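Local structure of arginine 3rd transport system periplasmic binding protein (Legionella pneumophila subsp. pneumophila str. Philadelphia 1, 3KZG) at residues M88-S92 and I187-Y193; I72-R77 and G118-R123; I82-P86 and I208-L213; P14-V18 and G28-D32. The protein probably binds arginine in the periplasm as the solute-binding component of an amino acid transport system. One frame throughout, in Å; residues are numbered along the deposited sequence.

Contact 1 of 4, residues M88-S92 and I187-Y193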
loop_
_atom_site.group_PDB
_atom_site.type_symbol
_atom_site.label_atom_id
_atom_site.label_comp_id
_atom_site.label_asym_id
_atom_site.label_seq_id
_atom_site.Cartn_x
_atom_site.Cartn_y
_atom_site.Cartn_z
HETATM N N MSE A 88 -13.304 2.570 16.273
HETATM C CA MSE A 88 -13.907 3.401 15.243
HETATM C C MSE A 88 -14.223 4.785 15.802
HETATM O O MSE A 88 -14.578 4.926 16.978
HETATM C CB MSE A 88 -15.191 2.720 14.749
HETATM C CG MSE A 88 -15.957 3.450 13.664
HETATM SE SE MSE A 88 -17.417 2.359 12.975
HETATM C CE MSE A 88 -18.173 3.638 11.720
ATOM N N GLU A 89 -14.072 5.809 14.971
ATOM C CA GLU A 89 -14.375 7.168 15.405
ATOM C C GLU A 89 -15.886 7.283 15.599
ATOM O O GLU A 89 -16.652 6.720 14.824
ATOM C CB GLU A 89 -13.915 8.184 14.357
ATOM C CG GLU A 89 -14.126 9.629 14.766
ATOM C CD GLU A 89 -13.592 10.619 13.740
ATOM O OE1 GLU A 89 -14.203 10.763 12.660
ATOM O OE2 GLU A 89 -12.552 11.246 14.020
ATOM N N SER A 90 -16.317 8.001 16.632
ATOM C CA SER A 90 -17.746 8.154 16.890
ATOM C C SER A 90 -18.257 9.535 16.496
ATOM O O SER A 90 -17.772 10.556 16.984
ATOM C CB SER A 90 -18.059 7.885 18.372
ATOM O OG SER A 90 -17.345 8.756 19.233
ATOM N N ASN A 91 -19.231 9.556 15.592
ATOM C CA ASN A 91 -19.830 10.808 15.140
ATOM C C ASN A 91 -21.346 10.672 15.147
ATOM O O ASN A 91 -21.871 9.602 14.864
ATOM C CB ASN A 91 -19.391 11.157 13.713
ATOM C CG ASN A 91 -17.892 11.275 13.571
ATOM O OD1 ASN A 91 -17.216 10.322 13.194
ATOM N ND2 ASN A 91 -17.363 12.448 13.880
ATOM N N SER A 92 -22.039 11.755 15.474
ATOM C CA SER A 92 -23.496 11.750 15.475
ATOM C C SER A 92 -23.947 12.417 14.176
ATOM O O SER A 92 -23.136 13.033 13.473
ATOM C CB SER A 92 -24.045 12.513 16.686
ATOM O OG SER A 92 -23.747 13.891 16.623
ATOM N N ILE A 187 -21.305 15.037 13.336
ATOM C CA ILE A 187 -20.783 15.731 14.509
ATOM C C ILE A 187 -19.918 14.835 15.390
ATOM O O ILE A 187 -20.337 13.746 15.786
ATOM C CB ILE A 187 -21.932 16.288 15.384
ATOM C CG1 ILE A 187 -22.937 17.056 14.518
ATOM C CG2 ILE A 187 -21.368 17.184 16.476
ATOM C CD1 ILE A 187 -22.350 18.233 13.776
ATOM N N SER A 188 -18.716 15.300 15.712
ATOM C CA SER A 188 -17.829 14.518 16.559
ATOM C C SER A 188 -18.422 14.460 17.962
ATOM O O SER A 188 -18.793 15.482 18.529
ATOM C CB SER A 188 -16.438 15.155 16.617
ATOM O OG SER A 188 -15.540 14.333 17.347
ATOM N N ILE A 189 -18.527 13.261 18.516
ATOM C CA ILE A 189 -19.070 13.121 19.856
ATOM C C ILE A 189 -18.399 11.955 20.567
ATOM O O ILE A 189 -18.288 10.858 20.020
ATOM C CB ILE A 189 -20.597 12.891 19.825
ATOM C CG1 ILE A 189 -21.129 12.762 21.258
ATOM C CG2 ILE A 189 -20.917 11.657 18.992
ATOM C CD1 ILE A 189 -22.612 12.505 21.347
ATOM N N GLY A 190 -17.940 12.202 21.787
ATOM C CA GLY A 190 -17.283 11.151 22.539
ATOM C C GLY A 190 -15.890 10.860 22.015
ATOM O O GLY A 190 -15.368 11.586 21.171
ATOM N N GLU A 191 -15.291 9.782 22.503
ATOM C CA GLU A 191 -13.939 9.426 22.096
ATOM C C GLU A 191 -13.843 8.119 21.315
ATOM O O GLU A 191 -12.834 7.414 21.397
ATOM C CB GLU A 191 -13.037 9.371 23.335
ATOM C CG GLU A 191 -13.095 10.639 24.174
ATOM C CD GLU A 191 -12.142 10.621 25.358
ATOM O OE1 GLU A 191 -10.927 10.431 25.145
ATOM O OE2 GLU A 191 -12.610 10.804 26.503
ATOM N N GLY A 192 -14.892 7.801 20.558
ATOM C CA GLY A 192 -14.882 6.592 19.751
ATOM C C GLY A 192 -15.733 5.446 20.260
ATOM O O GLY A 192 -16.055 5.392 21.440
ATOM N N TYR A 193 -16.104 4.535 19.360
ATOM C CA TYR A 193 -16.897 3.370 19.729
ATOM C C TYR A 193 -15.915 2.357 20.283
ATOM O O TYR A 193 -14.841 2.141 19.718
ATOM C CB TYR A 193 -17.637 2.782 18.516
ATOM C CG TYR A 193 -18.651 3.719 17.883
ATOM C CD1 TYR A 193 -19.654 4.310 18.649
ATOM C CD2 TYR A 193 -18.599 4.020 16.517
ATOM C CE1 TYR A 193 -20.579 5.185 18.075
ATOM C CE2 TYR A 193 -19.522 4.890 15.932
ATOM C CZ TYR A 193 -20.508 5.471 16.720
ATOM O OH TYR A 193 -21.414 6.342 16.159
#
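Tyr193, Ser90 and Ser92 bury the most surface where the two chain crossings of this periplasmic binding protein run side by side. Tyr193 N donates to Met88 O (2.9 Å). Its ring then packs on the other crossing. Ser90 CB lies over the Tyr193 ring, a CH-pi contact 3.8 Å from the centroid, and the selenium of selenomethionine Met88 sits at its edge, 5.3 Å from the centroid. Ser90 uses its hydroxyl to hold the bend at Ile189-Gly192. Ser90 OG donates to Ile189 O over a very short 2.4 Å and accepts from Gly192 N at 2.9 Å. The main chain joins in, with Ile189 N bonded to Ser90 O (3.2 Å). Ser92 pairs with Ile187 in an antiparallel, hydrogen-bonded pair: Ser92 N to Ile187 O is 2.6 Å and Ile187 N to Ser92 O is 2.7 Å. Gly192 lies so close to Met88 O that a side chain would be crowded there. Paired crossings of this kind form the hinge between lobes in family 3 solute-binding proteins. Strands 91-97 and 180-188 carry the pairing on into the five-stranded sheet. Helix 121-127 covers Ser92 and Ile189, with Ser92 OG bonded to Gln124, and helix 159-166 touches Met88 and Asn91.

Contact 2 of 4, residues I72-R77 and G118-R123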
loop_
_atom_site.group_PDB
_atom_site.type_symbol
_atom_site.label_atom_id
_atom_site.label_comp_id
_atom_site.label_asym_id
_atom_site.label_seq_id
_atom_site.Cartn_x
_atom_site.Cartn_y
_atom_site.Cartn_z
ATOM N N ILE A 72 -20.177 4.623 22.763
ATOM C CA ILE A 72 -19.273 5.762 22.770
ATOM C C ILE A 72 -18.581 6.005 24.105
ATOM O O ILE A 72 -19.230 6.134 25.147
ATOM C CB ILE A 72 -20.007 7.055 22.372
ATOM C CG1 ILE A 72 -20.680 6.871 21.008
ATOM C CG2 ILE A 72 -19.012 8.221 22.326
ATOM C CD1 ILE A 72 -21.544 8.031 20.592
ATOM N N ILE A 73 -17.255 6.078 24.059
ATOM C CA ILE A 73 -16.467 6.341 25.253
ATOM C C ILE A 73 -16.740 7.767 25.707
ATOM O O ILE A 73 -16.470 8.721 24.973
ATOM C CB ILE A 73 -14.949 6.240 24.979
ATOM C CG1 ILE A 73 -14.587 4.844 24.491
ATOM C CG2 ILE A 73 -14.167 6.573 26.251
ATOM C CD1 ILE A 73 -13.110 4.686 24.226
ATOM N N THR A 74 -17.275 7.909 26.915
ATOM C CA THR A 74 -17.559 9.228 27.476
ATOM C C THR A 74 -17.098 9.226 28.923
ATOM O O THR A 74 -17.013 8.170 29.549
ATOM C CB THR A 74 -19.070 9.562 27.468
ATOM O OG1 THR A 74 -19.754 8.701 28.386
ATOM C CG2 THR A 74 -19.658 9.382 26.076
ATOM N N ASP A 75 -16.811 10.403 29.459
ATOM C CA ASP A 75 -16.374 10.491 30.846
ATOM C C ASP A 75 -17.437 9.968 31.811
ATOM O O ASP A 75 -17.115 9.308 32.795
ATOM C CB ASP A 75 -16.006 11.935 31.194
ATOM C CG ASP A 75 -14.681 12.355 30.591
ATOM O OD1 ASP A 75 -13.696 11.602 30.750
ATOM O OD2 ASP A 75 -14.620 13.435 29.967
ATOM N N GLU A 76 -18.702 10.251 31.521
ATOM C CA GLU A 76 -19.789 9.797 32.379
ATOM C C GLU A 76 -19.812 8.278 32.519
ATOM O O GLU A 76 -20.013 7.752 33.613
ATOM C CB GLU A 76 -21.131 10.284 31.840
ATOM C CG GLU A 76 -21.317 11.787 31.942
ATOM C CD GLU A 76 -22.694 12.243 31.490
ATOM O OE1 GLU A 76 -23.037 12.018 30.307
ATOM O OE2 GLU A 76 -23.428 12.825 32.317
ATOM N N ARG A 77 -19.602 7.575 31.414
ATOM C CA ARG A 77 -19.605 6.120 31.438
ATOM C C ARG A 77 -18.334 5.535 32.056
ATOM O O ARG A 77 -18.368 4.462 32.660
ATOM C CB ARG A 77 -19.794 5.574 30.019
ATOM C CG ARG A 77 -21.143 5.923 29.394
ATOM C CD ARG A 77 -22.289 5.395 30.246
ATOM N NE ARG A 77 -23.593 5.595 29.625
ATOM C CZ ARG A 77 -24.734 5.138 30.130
ATOM N NH1 ARG A 77 -24.730 4.458 31.268
ATOM N NH2 ARG A 77 -25.877 5.342 29.491
ATOM N N GLY A 118 -30.194 6.198 26.535
ATOM C CA GLY A 118 -28.962 5.545 26.950
ATOM C C GLY A 118 -27.720 6.121 26.284
ATOM O O GLY A 118 -26.605 5.903 26.755
ATOM N N THR A 119 -27.907 6.852 25.185
ATOM C CA THR A 119 -26.782 7.460 24.478
ATOM C C THR A 119 -26.542 8.867 25.008
ATOM O O THR A 119 -27.360 9.411 25.745
ATOM C CB THR A 119 -27.043 7.587 22.953
ATOM O OG1 THR A 119 -28.113 8.515 22.724
ATOM C CG2 THR A 119 -27.389 6.245 22.349
ATOM N N PRO A 120 -25.405 9.474 24.639
ATOM C CA PRO A 120 -25.098 10.829 25.097
ATOM C C PRO A 120 -25.701 11.867 24.153
ATOM O O PRO A 120 -25.406 13.058 24.255
ATOM C CB PRO A 120 -23.578 10.848 25.082
ATOM C CG PRO A 120 -23.272 10.040 23.859
ATOM C CD PRO A 120 -24.236 8.866 23.977
ATOM N N TYR A 121 -26.565 11.411 23.248
ATOM C CA TYR A 121 -27.173 12.302 22.267
ATOM C C TYR A 121 -28.146 13.349 22.814
ATOM O O TYR A 121 -28.220 14.467 22.292
ATOM C CB TYR A 121 -27.819 11.478 21.152
ATOM C CG TYR A 121 -26.802 10.651 20.381
ATOM C CD1 TYR A 121 -25.522 11.157 20.119
ATOM C CD2 TYR A 121 -27.118 9.382 19.894
ATOM C CE1 TYR A 121 -24.588 10.423 19.395
ATOM C CE2 TYR A 121 -26.186 8.639 19.164
ATOM C CZ TYR A 121 -24.924 9.169 18.920
ATOM O OH TYR A 121 -23.995 8.452 18.210
ATOM N N ALA A 122 -28.886 13.004 23.861
ATOM C CA ALA A 122 -29.804 13.965 24.453
ATOM C C ALA A 122 -28.960 15.133 24.951
ATOM O O ALA A 122 -29.297 16.304 24.751
ATOM C CB ALA A 122 -30.552 13.332 25.622
ATOM N N ARG A 123 -27.855 14.799 25.607
ATOM C CA ARG A 123 -26.953 15.807 26.142
ATOM C C ARG A 123 -26.351 16.659 25.027
ATOM O O ARG A 123 -26.190 17.869 25.181
ATOM C CB ARG A 123 -25.842 15.132 26.951
ATOM C CG ARG A 123 -24.884 16.102 27.621
ATOM C CD ARG A 123 -23.888 15.364 28.502
ATOM N NE ARG A 123 -24.544 14.663 29.603
ATOM C CZ ARG A 123 -25.207 15.264 30.589
ATOM N NH1 ARG A 123 -25.308 16.588 30.623
ATOM N NH2 ARG A 123 -25.768 14.539 31.549
#
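This contact bridges the cleft between the two lobes, the place where family 3 solute-binding proteins hold their ligand. Loop 72-77 belongs to one lobe. Residues 118-123 lead into helix 121-127 of the other. Two arginines make the polar links, one from each side. Arg77 NH2 donates to the backbone at Gly118 O (2.9 Å), which lies near the guanidinium plane. Arg77 also makes a cation-pi contact with Phe56. In return Arg123 reaches Glu76 in a salt bridge: NE bonds to Glu76 OE1 at 3.1 Å and NH2 lies 3.0 Å from Glu76 OE2. The turn that carries Glu76 and Arg77 is held by an ST motif, Arg77 N to Thr74 OG1 at 3.2 Å. Beside these links is a small apolar patch. Ile72 CD1 approaches Pro120 CG (4.2 Å) and Tyr121 CZ (3.9 Å), and Thr74 CG2 lies 4.3 Å from Pro120 CG. Pro120 holds the N-cap position of the helix. Tyr121 OH turns to Asp158. Gly118 has a positive phi at which a CB would jam against the preceding carbonyl. Opposing loops that meet over a central cleft are characteristic of the two-lobed periplasmic binding protein fold. Here their direct contact is consistent with lobes drawn close together.

Contact 3 of 4, residues I82-P86 and I208-L213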
loop_
_atom_site.group_PDB
_atom_site.type_symbol
_atom_site.label_atom_id
_atom_site.label_comp_id
_atom_site.label_asym_id
_atom_site.label_seq_id
_atom_site.Cartn_x
_atom_site.Cartn_y
_atom_site.Cartn_z
ATOM N N ILE A 82 -15.018 0.434 32.115
ATOM C CA ILE A 82 -13.756 0.676 31.449
ATOM C C ILE A 82 -13.984 0.312 29.989
ATOM O O ILE A 82 -14.871 -0.494 29.662
ATOM C CB ILE A 82 -12.593 -0.157 32.045
ATOM C CG1 ILE A 82 -12.927 -1.650 32.014
ATOM C CG2 ILE A 82 -12.304 0.322 33.464
ATOM C CD1 ILE A 82 -11.787 -2.541 32.476
ATOM N N PHE A 83 -13.193 0.922 29.115
ATOM C CA PHE A 83 -13.313 0.699 27.683
ATOM C C PHE A 83 -12.027 0.168 27.063
ATOM O O PHE A 83 -10.934 0.355 27.600
ATOM C CB PHE A 83 -13.688 2.013 26.999
ATOM C CG PHE A 83 -15.065 2.502 27.340
ATOM C CD1 PHE A 83 -16.176 2.021 26.656
ATOM C CD2 PHE A 83 -15.252 3.453 28.338
ATOM C CE1 PHE A 83 -17.457 2.486 26.957
ATOM C CE2 PHE A 83 -16.526 3.922 28.647
ATOM C CZ PHE A 83 -17.632 3.437 27.953
ATOM N N SER A 84 -12.166 -0.504 25.931
ATOM C CA SER A 84 -11.013 -1.012 25.217
ATOM C C SER A 84 -10.589 0.161 24.352
ATOM O O SER A 84 -11.183 1.241 24.419
ATOM C CB SER A 84 -11.417 -2.158 24.296
ATOM O OG SER A 84 -12.257 -1.663 23.269
ATOM N N LEU A 85 -9.565 -0.043 23.535
ATOM C CA LEU A 85 -9.156 1.014 22.626
ATOM C C LEU A 85 -10.358 1.187 21.697
ATOM O O LEU A 85 -11.059 0.216 21.392
ATOM C CB LEU A 85 -7.942 0.575 21.805
ATOM C CG LEU A 85 -6.688 0.180 22.591
ATOM C CD1 LEU A 85 -5.620 -0.348 21.634
ATOM C CD2 LEU A 85 -6.183 1.382 23.367
ATOM N N PRO A 86 -10.634 2.419 21.259
ATOM C CA PRO A 86 -11.779 2.589 20.360
ATOM C C PRO A 86 -11.444 1.885 19.047
ATOM O O PRO A 86 -10.278 1.855 18.644
ATOM C CB PRO A 86 -11.879 4.104 20.211
ATOM C CG PRO A 86 -10.441 4.546 20.341
ATOM C CD PRO A 86 -9.918 3.690 21.469
ATOM N N ILE A 208 -7.582 -7.655 24.705
ATOM C CA ILE A 208 -8.365 -7.214 23.553
ATOM C C ILE A 208 -7.687 -6.027 22.856
ATOM O O ILE A 208 -7.774 -5.882 21.637
ATOM C CB ILE A 208 -9.800 -6.820 23.975
ATOM C CG1 ILE A 208 -10.573 -8.070 24.405
ATOM C CG2 ILE A 208 -10.520 -6.110 22.825
ATOM C CD1 ILE A 208 -11.922 -7.775 25.022
ATOM N N ASN A 209 -7.013 -5.179 23.625
ATOM C CA ASN A 209 -6.330 -4.037 23.034
ATOM C C ASN A 209 -5.191 -4.527 22.140
ATOM O O ASN A 209 -5.033 -4.054 21.009
ATOM C CB ASN A 209 -5.798 -3.098 24.123
ATOM C CG ASN A 209 -6.911 -2.345 24.833
ATOM O OD1 ASN A 209 -8.043 -2.290 24.343
ATOM N ND2 ASN A 209 -6.596 -1.754 25.985
ATOM N N LYS A 210 -4.401 -5.474 22.637
ATOM C CA LYS A 210 -3.309 -6.011 21.844
ATOM C C LYS A 210 -3.862 -6.603 20.552
ATOM O O LYS A 210 -3.309 -6.368 19.480
ATOM C CB LYS A 210 -2.529 -7.077 22.626
ATOM C CG LYS A 210 -1.739 -6.501 23.792
ATOM C CD LYS A 210 -0.598 -7.414 24.253
ATOM C CE LYS A 210 -1.104 -8.689 24.908
ATOM N NZ LYS A 210 0.003 -9.446 25.564
ATOM N N ILE A 211 -4.964 -7.347 20.659
ATOM C CA ILE A 211 -5.601 -7.964 19.496
ATOM C C ILE A 211 -6.031 -6.904 18.481
ATOM O O ILE A 211 -5.857 -7.084 17.274
ATOM C CB ILE A 211 -6.866 -8.789 19.893
ATOM C CG1 ILE A 211 -6.473 -10.007 20.730
ATOM C CG2 ILE A 211 -7.606 -9.257 18.643
ATOM C CD1 ILE A 211 -5.512 -10.943 20.029
ATOM N N LEU A 212 -6.610 -5.811 18.977
ATOM C CA LEU A 212 -7.058 -4.723 18.110
ATOM C C LEU A 212 -5.876 -4.104 17.369
ATOM O O LEU A 212 -5.990 -3.745 16.199
ATOM C CB LEU A 212 -7.776 -3.641 18.929
ATOM C CG LEU A 212 -9.201 -3.947 19.415
ATOM C CD1 LEU A 212 -9.670 -2.836 20.359
ATOM C CD2 LEU A 212 -10.139 -4.058 18.215
ATOM N N LEU A 213 -4.745 -3.975 18.060
ATOM C CA LEU A 213 -3.550 -3.418 17.446
ATOM C C LEU A 213 -3.010 -4.368 16.369
ATOM O O LEU A 213 -2.614 -3.926 15.293
ATOM C CB LEU A 213 -2.485 -3.150 18.515
ATOM C CG LEU A 213 -2.818 -1.992 19.471
ATOM C CD1 LEU A 213 -1.801 -1.906 20.596
ATOM C CD2 LEU A 213 -2.864 -0.690 18.677
HETATM O O HOH W 1 -8.331 0.315 27.327
#
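Helix 202-217 packs against the chain around strand 82-83, and the contact follows one side of the helix. Ile208 comes first. Ile208 CG2 lies 4.3 Å from Ser84 CB, a light contact, and its side chain also touches Ile37 of helix 29-40. Asn209 is the polar centre. Asn209 OD1 accepts from Leu85 N at 2.8 Å, so a side chain takes up a backbone NH. Asn209 ND2 donates to a water (3.0 Å), and that water donates to Phe83 O at 2.6 Å. Both ends of the amide are thus used on the same piece of backbone. Lys210 points away and bonds to Ser188 of the second subunit. One turn on from Ile208, Leu212 faces the contact again, with CD1 4.1 Å from Leu85 CB and 3.5 Å from Leu85 O. Leu213 closes the patch, its CG 3.9 Å from Leu85 CD1. Leu85 therefore rests against Asn209, Leu212 and Leu213, and it also packs on Pro86 of the second subunit. Strand 82-83 pairs with strand 196-197, just before this helix. The return of the chain to the first lobe after it has built the second is typical of the periplasmic binding protein fold.

Contact 4 of 4, residues P14-V18 and G28-D32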
loop_
_atom_site.group_PDB
_atom_site.type_symbol
_atom_site.label_atom_id
_atom_site.label_comp_id
_atom_site.label_asym_id
_atom_site.label_seq_id
_atom_site.Cartn_x
_atom_site.Cartn_y
_atom_site.Cartn_z
ATOM N N PRO A 14 -28.704 -1.163 12.853
ATOM C CA PRO A 14 -27.858 -1.411 11.685
ATOM C C PRO A 14 -27.089 -0.126 11.387
ATOM O O PRO A 14 -27.574 0.970 11.672
ATOM C CB PRO A 14 -28.873 -1.767 10.597
ATOM C CG PRO A 14 -30.116 -1.017 11.029
ATOM C CD PRO A 14 -30.132 -1.273 12.510
ATOM N N PRO A 15 -25.890 -0.238 10.793
ATOM C CA PRO A 15 -25.219 -1.475 10.385
ATOM C C PRO A 15 -24.345 -2.128 11.456
ATOM O O PRO A 15 -23.557 -3.014 11.136
ATOM C CB PRO A 15 -24.385 -1.018 9.200
ATOM C CG PRO A 15 -23.904 0.312 9.680
ATOM C CD PRO A 15 -25.154 0.936 10.284
ATOM N N PHE A 16 -24.472 -1.691 12.709
ATOM C CA PHE A 16 -23.662 -2.249 13.800
ATOM C C PHE A 16 -24.126 -3.647 14.223
ATOM O O PHE A 16 -23.324 -4.572 14.340
ATOM C CB PHE A 16 -23.665 -1.280 14.985
ATOM C CG PHE A 16 -23.029 0.040 14.670
ATOM C CD1 PHE A 16 -21.644 0.172 14.659
ATOM C CD2 PHE A 16 -23.811 1.140 14.317
ATOM C CE1 PHE A 16 -21.041 1.383 14.301
ATOM C CE2 PHE A 16 -23.219 2.354 13.956
ATOM C CZ PHE A 16 -21.828 2.472 13.949
ATOM N N GLU A 17 -25.422 -3.795 14.465
ATOM C CA GLU A 17 -25.981 -5.098 14.804
ATOM C C GLU A 17 -27.494 -5.089 14.682
ATOM O O GLU A 17 -28.145 -4.063 14.856
ATOM C CB GLU A 17 -25.595 -5.556 16.217
ATOM C CG GLU A 17 -26.131 -4.706 17.346
ATOM C CD GLU A 17 -25.130 -3.679 17.805
ATOM O OE1 GLU A 17 -23.957 -3.798 17.399
ATOM O OE2 GLU A 17 -25.506 -2.767 18.572
ATOM N N VAL A 18 -28.035 -6.257 14.372
ATOM C CA VAL A 18 -29.465 -6.448 14.235
ATOM C C VAL A 18 -29.778 -7.861 14.718
ATOM O O VAL A 18 -29.167 -8.837 14.277
ATOM C CB VAL A 18 -29.897 -6.332 12.776
ATOM C CG1 VAL A 18 -29.788 -4.899 12.287
ATOM C CG2 VAL A 18 -29.021 -7.207 11.964
ATOM N N GLY A 28 -23.902 -7.671 11.414
ATOM C CA GLY A 28 -23.570 -6.262 11.491
ATOM C C GLY A 28 -22.085 -6.111 11.761
ATOM O O GLY A 28 -21.405 -7.092 12.065
ATOM N N PHE A 29 -21.579 -4.888 11.663
ATOM C CA PHE A 29 -20.162 -4.647 11.898
ATOM C C PHE A 29 -19.682 -5.066 13.291
ATOM O O PHE A 29 -18.641 -5.707 13.410
ATOM C CB PHE A 29 -19.826 -3.172 11.682
ATOM C CG PHE A 29 -18.366 -2.860 11.853
ATOM C CD1 PHE A 29 -17.447 -3.233 10.885
ATOM C CD2 PHE A 29 -17.911 -2.215 12.997
ATOM C CE1 PHE A 29 -16.090 -2.969 11.045
ATOM C CE2 PHE A 29 -16.553 -1.945 13.172
ATOM C CZ PHE A 29 -15.643 -2.322 12.195
ATOM N N ASP A 30 -20.421 -4.702 14.340
ATOM C CA ASP A 30 -20.011 -5.060 15.702
ATOM C C ASP A 30 -19.925 -6.563 15.878
ATOM O O ASP A 30 -19.031 -7.069 16.555
ATOM C CB ASP A 30 -20.983 -4.502 16.754
ATOM C CG ASP A 30 -20.788 -3.026 17.010
ATOM O OD1 ASP A 30 -19.674 -2.526 16.760
ATOM O OD2 ASP A 30 -21.740 -2.367 17.481
ATOM N N ILE A 31 -20.862 -7.276 15.264
ATOM C CA ILE A 31 -20.884 -8.724 15.375
ATOM C C ILE A 31 -19.620 -9.321 14.778
ATOM O O ILE A 31 -18.939 -10.112 15.430
ATOM C CB ILE A 31 -22.110 -9.334 14.650
ATOM C CG1 ILE A 31 -23.402 -8.679 15.151
ATOM C CG2 ILE A 31 -22.141 -10.842 14.860
ATOM C CD1 ILE A 31 -23.576 -8.677 16.656
ATOM N N ASP A 32 -19.313 -8.938 13.540
ATOM C CA ASP A 32 -18.136 -9.446 12.847
ATOM C C ASP A 32 -16.833 -9.074 13.562
ATOM O O ASP A 32 -15.901 -9.879 13.627
ATOM C CB ASP A 32 -18.080 -8.929 11.400
ATOM C CG ASP A 32 -19.235 -9.435 10.531
ATOM O OD1 ASP A 32 -19.838 -10.481 10.858
ATOM O OD2 ASP A 32 -19.529 -8.783 9.502
#
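Two backbone hydrogen bonds fix the start of helix 29-40 to the turn at Pro15-Phe16. Phe29 N donates to Pro15 O at 2.8 Å, and Asp30 N donates to Phe16 O at 2.9 Å. These NH groups belong to the first turn of the helix, where the helix itself offers no acceptor. Gly28 is at the N-cap position. Residues 28-32 read Gly-Phe-Asp-Ile-Asp, which fits the start of the signature of family 3 solute-binding proteins. Two acids also meet here: Glu17 OE1 lies only 2.6 Å from Asp30 OD2. Each has a partner outside the pair, since Glu17 OE2 bonds to Ser10 and Asp30 OD2 accepts from Ser70 N. Phe16 CB also comes close to this carboxylate, 3.3 Å from Asp30 OD2. Apolar packing is slight, with Ile31 CD1 on Glu17 CB at 3.7 Å. Further out, the Phe16 ring meets Tyr193 edge-to-face, and the Phe29 ring does the same with Phe229 and Tyr228. The peptide bond before Pro15 is cis, which bends the chain after strand 4-13. The contact so joins the first strand region of its lobe to the first helix. Gly28 leaves no room for a side chain: its CA is 3.3 Å from Pro15 O and 3.3 Å from Phe16 O, and a CB there would clash at about 2.3 Å from Phe16 O.

How the contacts relate
From the N terminus, contact 4 closes first, a short loop that ties the turn after strand 4-13 to helix 29-40. The other three then open in quick succession at 72-77, 82-86 and 88-92. Contact 2 closes next, at 118-123, and joins the two lobes across the cleft. Contact 1 closes at 187-193, where the chain crosses back, and contact 3 closes last, on helix 202-217 of the first lobe. Contact 1 therefore nests within contact 3, while contact 2 crosses both. Contact 1 touches all the others: Gly192 and Glu191 meet Ile73, Gly192 meets Pro86, and Tyr193 meets Phe16. Contacts 1 and 3 also reach the second subunit.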